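Local coordinates for protein (R)-specific secondary-alkylsulfatase (Pseudomonas sp., PDB 4AXH) that hydrolyses secondary alkyl sulfates enantioselectively at a zinc-dependent active site, inverting configuration to give homochiral (S)-alcohols, at residues M570-V575 and L599-V605. Residue numbers count along the deposited sequence, not the author numbering.
Sequences MTLNWV and LNPKADV
Residues 570-575 form an extended strand; 599-604 is irregular loop, and V605 opens a parallel neighbour. CA atoms of T571 and A603 lie 5.1 Å apart, those of N573 and L599 5.9 Å. L572 pairs with V605 (CA-CA 5.0 Å), their branched apolar side chains suiting the buried sheet face by helix 640-646. The shortest backbone-to-backbone bond runs from N573 N to V605 O (3.0 Å). D604 is helical (phi/psi -61/-40) between extended A603 and V605, a kink where T571 O accepts two weak bonds, from D604 N (3.2 Å) and V605 N (3.5 Å).

N573 (chi1 m) points toward the loop and uses both ends of its amide: OD1 accepts from N600 N (2.8 Å) and ND2 donates to N600 O (2.9 Å), which an aspartate could not do. D604 OD2 (chi1 m), a carboxylate oxygen able to take two donors, accepts from T571 N (2.8 Å) and the T571 OG1 hydroxyl (3.0 Å; chi1 p). N600 to A603 make a type I turn, and N600 OD1 accepts from K602 N (3.1 Å), an Asx turn.

A603 CB, a small methyl, packs 3.4 Å from N573 ND2; L599 CD2 touches V575 CG1 (4.4 Å).

In the C-terminal, SCP2-like domain, strand 570-576 runs between 581-588 and 605-609, with L572 and W574 packed on L642 of helix 640-646.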
ATOM      1  N   MET A 570      17.053  -0.085  28.946  1.00 92.53           N
ATOM      2  CA  MET A 570      18.419   0.429  28.885  1.00 92.62           C
ATOM      3  C   MET A 570      18.576   1.356  27.688  1.00 95.37           C
ATOM      4  O   MET A 570      17.730   1.360  26.797  1.00 94.89           O
ATOM      5  CB  MET A 570      19.424  -0.737  28.737  1.00 95.55           C
ATOM      6  CG  MET A 570      19.140  -1.623  27.541  1.00100.25           C
ATOM      7  SD  MET A 570      20.457  -2.769  27.099  1.00105.52           S
ATOM      8  CE  MET A 570      19.866  -4.246  27.917  1.00102.21           C
ATOM      9  N   THR A 571      19.689   2.100  27.651  1.00 91.32           N
ATOM     10  CA  THR A 571      20.067   3.015  26.574  1.00 91.06           C
ATOM     11  C   THR A 571      21.499   2.700  26.201  1.00 95.05           C
ATOM     12  O   THR A 571      22.326   2.472  27.083  1.00 95.63           O
ATOM     13  CB  THR A 571      19.921   4.470  26.998  1.00104.36           C
ATOM     14  OG1 THR A 571      20.644   4.665  28.211  1.00109.06           O
ATOM     15  CG2 THR A 571      18.466   4.890  27.172  1.00104.00           C
ATOM     16  N   LEU A 572      21.791   2.655  24.903  1.00 90.59           N
ATOM     17  CA  LEU A 572      23.114   2.298  24.407  1.00 89.82           C
ATOM     18  C   LEU A 572      23.583   3.291  23.360  1.00 92.27           C
ATOM     19  O   LEU A 572      22.995   3.358  22.281  1.00 93.25           O
ATOM     20  CB  LEU A 572      23.104   0.869  23.792  1.00 90.06           C
ATOM     21  CG  LEU A 572      22.571  -0.321  24.638  1.00 95.21           C
ATOM     22  CD1 LEU A 572      21.048  -0.474  24.502  1.00 95.54           C
ATOM     23  CD2 LEU A 572      23.222  -1.626  24.202  1.00 97.80           C
ATOM     24  N   ASN A 573      24.636   4.065  23.665  1.00 85.99           N
ATOM     25  CA  ASN A 573      25.257   4.959  22.691  1.00 84.09           C
ATOM     26  C   ASN A 573      26.233   4.118  21.879  1.00 84.20           C
ATOM     27  O   ASN A 573      26.855   3.196  22.413  1.00 84.00           O
ATOM     28  CB  ASN A 573      26.000   6.107  23.360  1.00 86.81           C
ATOM     29  CG  ASN A 573      25.108   7.240  23.781  1.00126.95           C
ATOM     30  OD1 ASN A 573      23.982   7.406  23.292  1.00123.80           O
ATOM     31  ND2 ASN A 573      25.610   8.072  24.681  1.00123.94           N
ATOM     32  N   TRP A 574      26.321   4.403  20.581  1.00 77.00           N
ATOM     33  CA  TRP A 574      27.200   3.730  19.634  1.00 74.58           C
ATOM     34  C   TRP A 574      27.960   4.819  18.892  1.00 77.22           C
ATOM     35  O   TRP A 574      27.351   5.803  18.442  1.00 77.82           O
ATOM     36  CB  TRP A 574      26.381   2.874  18.654  1.00 72.30           C
ATOM     37  CG  TRP A 574      25.755   1.659  19.262  1.00 72.26           C
ATOM     38  CD1 TRP A 574      24.638   1.609  20.045  1.00 75.05           C
ATOM     39  CD2 TRP A 574      26.189   0.306  19.096  1.00 71.78           C
ATOM     40  NE1 TRP A 574      24.382   0.311  20.423  1.00 74.44           N
ATOM     41  CE2 TRP A 574      25.300  -0.515  19.829  1.00 75.57           C
ATOM     42  CE3 TRP A 574      27.237  -0.298  18.380  1.00 72.90           C
ATOM     43  CZ2 TRP A 574      25.434  -1.905  19.882  1.00 74.55           C
ATOM     44  CZ3 TRP A 574      27.377  -1.675  18.441  1.00 74.25           C
ATOM     45  CH2 TRP A 574      26.488  -2.463  19.193  1.00 74.79           C
ATOM     46  N   VAL A 575      29.293   4.683  18.818  1.00 71.15           N
ATOM     47  CA  VAL A 575      30.147   5.669  18.156  1.00 69.44           C
ATOM     48  C   VAL A 575      31.070   5.010  17.184  1.00 73.98           C
ATOM     49  O   VAL A 575      31.810   4.098  17.546  1.00 73.36           O
ATOM     50  CB  VAL A 575      30.785   6.775  19.061  1.00 72.18           C
ATOM     51  CG1 VAL A 575      30.444   6.605  20.547  1.00 72.08           C
ATOM     52  CG2 VAL A 575      32.289   6.939  18.839  1.00 71.49           C
ATOM     53  N   LEU A 599      23.414  11.393  20.807  1.00108.36           N
ATOM     54  CA  LEU A 599      24.099  10.690  21.889  1.00108.47           C
ATOM     55  C   LEU A 599      23.323  10.996  23.165  1.00113.88           C
ATOM     56  O   LEU A 599      23.120  12.171  23.497  1.00113.65           O
ATOM     57  CB  LEU A 599      25.571  11.131  22.053  1.00108.32           C
ATOM     58  CG  LEU A 599      26.607  10.610  21.058  1.00112.60           C
ATOM     59  CD1 LEU A 599      27.861  11.453  21.113  1.00112.71           C
ATOM     60  CD2 LEU A 599      26.941   9.139  21.301  1.00114.70           C
ATOM     61  N   ASN A 600      22.849   9.952  23.858  1.00111.68           N
ATOM     62  CA  ASN A 600      22.121  10.153  25.107  1.00112.01           C
ATOM     63  C   ASN A 600      23.122  10.550  26.190  1.00117.07           C
ATOM     64  O   ASN A 600      24.150   9.884  26.344  1.00117.15           O
ATOM     65  CB  ASN A 600      21.330   8.920  25.521  1.00112.96           C
ATOM     66  CG  ASN A 600      20.245   9.252  26.508  1.00137.13           C
ATOM     67  OD1 ASN A 600      20.486   9.384  27.710  1.00135.48           O
ATOM     68  ND2 ASN A 600      19.035   9.456  26.013  1.00126.02           N
ATOM     69  N   PRO A 601      22.886  11.662  26.912  1.00114.04           N
ATOM     70  CA  PRO A 601      23.858  12.079  27.939  1.00113.71           C
ATOM     71  C   PRO A 601      23.926  11.138  29.145  1.00115.29           C
ATOM     72  O   PRO A 601      24.984  11.021  29.763  1.00115.45           O
ATOM     73  CB  PRO A 601      23.395  13.495  28.330  1.00115.76           C
ATOM     74  CG  PRO A 601      22.339  13.875  27.318  1.00120.34           C
ATOM     75  CD  PRO A 601      21.742  12.590  26.849  1.00115.86           C
ATOM     76  N   LYS A 602      22.819  10.446  29.453  1.00109.19           N
ATOM     77  CA  LYS A 602      22.736   9.529  30.584  1.00107.97           C
ATOM     78  C   LYS A 602      22.653   8.062  30.099  1.00109.36           C
ATOM     79  O   LYS A 602      21.912   7.261  30.668  1.00108.23           O
ATOM     80  CB  LYS A 602      21.540   9.934  31.480  1.00110.51           C
ATOM     81  CG  LYS A 602      21.668   9.570  32.960  1.00124.79           C
ATOM     82  CD  LYS A 602      20.293   9.315  33.621  1.00134.97           C
ATOM     83  CE  LYS A 602      19.917   7.842  33.702  1.00145.79           C
ATOM     84  NZ  LYS A 602      18.596   7.606  34.350  1.00153.70           N
ATOM     85  N   ALA A 603      23.429   7.706  29.059  1.00105.18           N
ATOM     86  CA  ALA A 603      23.414   6.345  28.516  1.00104.52           C
ATOM     87  C   ALA A 603      24.101   5.330  29.423  1.00106.35           C
ATOM     88  O   ALA A 603      25.171   5.613  29.972  1.00105.66           O
ATOM     89  CB  ALA A 603      24.011   6.307  27.120  1.00105.29           C
ATOM     90  N   ASP A 604      23.468   4.149  29.579  1.00101.47           N
ATOM     91  CA  ASP A 604      23.942   3.033  30.399  1.00100.40           C
ATOM     92  C   ASP A 604      25.291   2.490  29.917  1.00102.93           C
ATOM     93  O   ASP A 604      26.137   2.144  30.739  1.00103.59           O
ATOM     94  CB  ASP A 604      22.897   1.902  30.447  1.00102.08           C
ATOM     95  CG  ASP A 604      21.564   2.309  31.047  1.00115.11           C
ATOM     96  OD1 ASP A 604      21.495   2.477  32.284  1.00116.24           O
ATOM     97  OD2 ASP A 604      20.599   2.480  30.282  1.00123.17           O
ATOM     98  N   VAL A 605      25.480   2.407  28.588  1.00 96.88           N
ATOM     99  CA  VAL A 605      26.694   1.886  27.944  1.00 95.23           C
ATOM    100  C   VAL A 605      27.006   2.728  26.706  1.00 96.49           C
ATOM    101  O   VAL A 605      26.088   3.300  26.117  1.00 95.62           O
ATOM    102  CB  VAL A 605      26.543   0.388  27.559  1.00 98.78           C
ATOM    103  CG1 VAL A 605      27.812  -0.394  27.802  1.00 98.20           C
ATOM    104  CG2 VAL A 605      25.355  -0.259  28.230  1.00 98.70           C
TER